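Local coordinates for protein PmoF1 (Methylocystis sp. ATCC 49242, PDB 6P1E) that binds copper(II) through its PCu(A)C domain and probably acts as a copper chaperone in a methane-oxidizing bacterium, at residues Y5-G8 / K9-V12. Residues are numbered along the deposited sequence; the frame is centred on the assembly and turned at random.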
loop_
_atom_site.group_PDB
_atom_site.type_symbol
_atom_site.label_atom_id
_atom_site.label_comp_id
_atom_site.label_asym_id
_atom_site.label_seq_id
_atom_site.Cartn_x
_atom_site.Cartn_y
_atom_site.Cartn_z
ATOM N N TYR B 5 -0.960 -13.477 0.774
ATOM C CA TYR B 5 -0.617 -14.689 1.505
ATOM C C TYR B 5 -1.642 -14.945 2.597
ATOM O O TYR B 5 -1.966 -14.054 3.380
ATOM C CB TYR B 5 0.788 -14.570 2.093
ATOM C CG TYR B 5 1.833 -14.306 1.038
ATOM C CD1 TYR B 5 2.521 -15.352 0.441
ATOM C CD2 TYR B 5 2.123 -13.011 0.629
ATOM C CE1 TYR B 5 3.473 -15.116 -0.531
ATOM C CE2 TYR B 5 3.072 -12.765 -0.343
ATOM C CZ TYR B 5 3.745 -13.822 -0.918
ATOM O OH TYR B 5 4.693 -13.585 -1.887
ATOM N N ASP B 6 -2.136 -16.176 2.648
ATOM C CA ASP B 6 -3.119 -16.572 3.646
ATOM C C ASP B 6 -2.437 -17.374 4.738
ATOM O O ASP B 6 -1.594 -18.225 4.456
ATOM C CB ASP B 6 -4.234 -17.410 3.016
ATOM C CG ASP B 6 -4.937 -16.694 1.878
ATOM O OD1 ASP B 6 -5.455 -15.582 2.098
ATOM O OD2 ASP B 6 -4.967 -17.246 0.759
ATOM N N VAL B 7 -2.775 -17.072 5.987
ATOM C CA VAL B 7 -2.374 -17.918 7.107
ATOM C C VAL B 7 -3.497 -17.915 8.143
ATOM O O VAL B 7 -3.928 -16.860 8.614
ATOM C CB VAL B 7 -1.028 -17.450 7.723
ATOM C CG1 VAL B 7 -1.107 -16.008 8.226
ATOM C CG2 VAL B 7 -0.588 -18.399 8.833
ATOM N N GLY B 8 -3.986 -19.104 8.479
ATOM C CA GLY B 8 -5.194 -19.213 9.274
ATOM C C GLY B 8 -6.301 -18.419 8.604
ATOM O O GLY B 8 -6.533 -18.562 7.402
ATOM N N LYS B 9 -6.968 -17.567 9.376
ATOM C CA LYS B 9 -8.018 -16.704 8.842
ATOM C C LYS B 9 -7.504 -15.289 8.597
ATOM O O LYS B 9 -8.289 -14.354 8.430
ATOM C CB LYS B 9 -9.219 -16.679 9.787
ATOM C CG LYS B 9 -9.908 -18.026 9.906
ATOM C CD LYS B 9 -11.215 -17.925 10.668
ATOM C CE LYS B 9 -11.876 -19.287 10.815
ATOM N NZ LYS B 9 -12.113 -19.949 9.501
ATOM N N LEU B 10 -6.182 -15.137 8.588
ATOM C CA LEU B 10 -5.550 -13.870 8.239
ATOM C C LEU B 10 -5.191 -13.836 6.761
ATOM O O LEU B 10 -4.900 -14.867 6.155
ATOM C CB LEU B 10 -4.282 -13.629 9.066
ATOM C CG LEU B 10 -4.376 -13.818 10.581
ATOM C CD1 LEU B 10 -3.028 -13.520 11.224
ATOM C CD2 LEU B 10 -5.459 -12.935 11.166
ATOM N N LYS B 11 -5.207 -12.639 6.189
ATOM C CA LYS B 11 -4.709 -12.434 4.836
ATOM C C LYS B 11 -3.712 -11.295 4.868
ATOM O O LYS B 11 -4.018 -10.207 5.357
ATOM C CB LYS B 11 -5.843 -12.126 3.858
ATOM C CG LYS B 11 -6.874 -13.234 3.729
ATOM C CD LYS B 11 -7.657 -13.109 2.431
ATOM C CE LYS B 11 -8.703 -14.206 2.306
ATOM N NZ LYS B 11 -9.580 -14.027 1.115
ATOM N N VAL B 12 -2.519 -11.556 4.348
ATOM C CA VAL B 12 -1.495 -10.532 4.220
ATOM C C VAL B 12 -1.477 -10.126 2.761
ATOM O O VAL B 12 -1.090 -10.908 1.894
ATOM C CB VAL B 12 -0.110 -11.044 4.656
ATOM C CG1 VAL B 12 0.949 -9.962 4.475
ATOM C CG2 VAL B 12 -0.154 -11.521 6.100
HETATM O O HOH W 1 -6.830 -16.615 5.408
#
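Two pairs of backbone hydrogen bonds join Y5 to V12 and V7 to L10. The straighter of the first pair runs from V12 N to Y5 O (2.7 Å, 176° at the hydrogen), with Y5 N returning to V12 O at 2.8 Å. Nearer the turn, L10 N gives to V7 O at 2.8 Å, and V7 N reaches L10 O at 3.1 Å. L10 O has a second donor: a water that also gives to G8 O, bridging the turn to the start of the returning strand. Between the two hydrogen-bonded pairs, D6 and K11 form a non-hydrogen-bonded pair, their side chains side by side and pointing the same way. D6 OD1 lies against the aliphatic part of K11, 3.2 Å from K11 CG, and the lysine chain runs on extended past it. K11 NZ remains 4.5 Å from D6 OD1, too far for a salt bridge, although the opposite charges probably attract. On the opposite face, Y5, V7, L10 and V12 turn toward strands 100-107 and 111-120. V7 CG1, set between its backbone N and carbonyl carbon (chi1 59°), touches L10 CB at 4.1 Å, and both residues pack on F107. The Y5 ring has V12 O at its edge, near the ring plane, and its hydroxyl is hydrogen-bonded to D116 N. G8 has positive phi, as this turn requires. The whole is a beta hairpin with a two-residue loop, G8 and K9, forming a type II' turn at the edge of the PCu(A)C beta fold; its second strand leads on to the copper ligand E13.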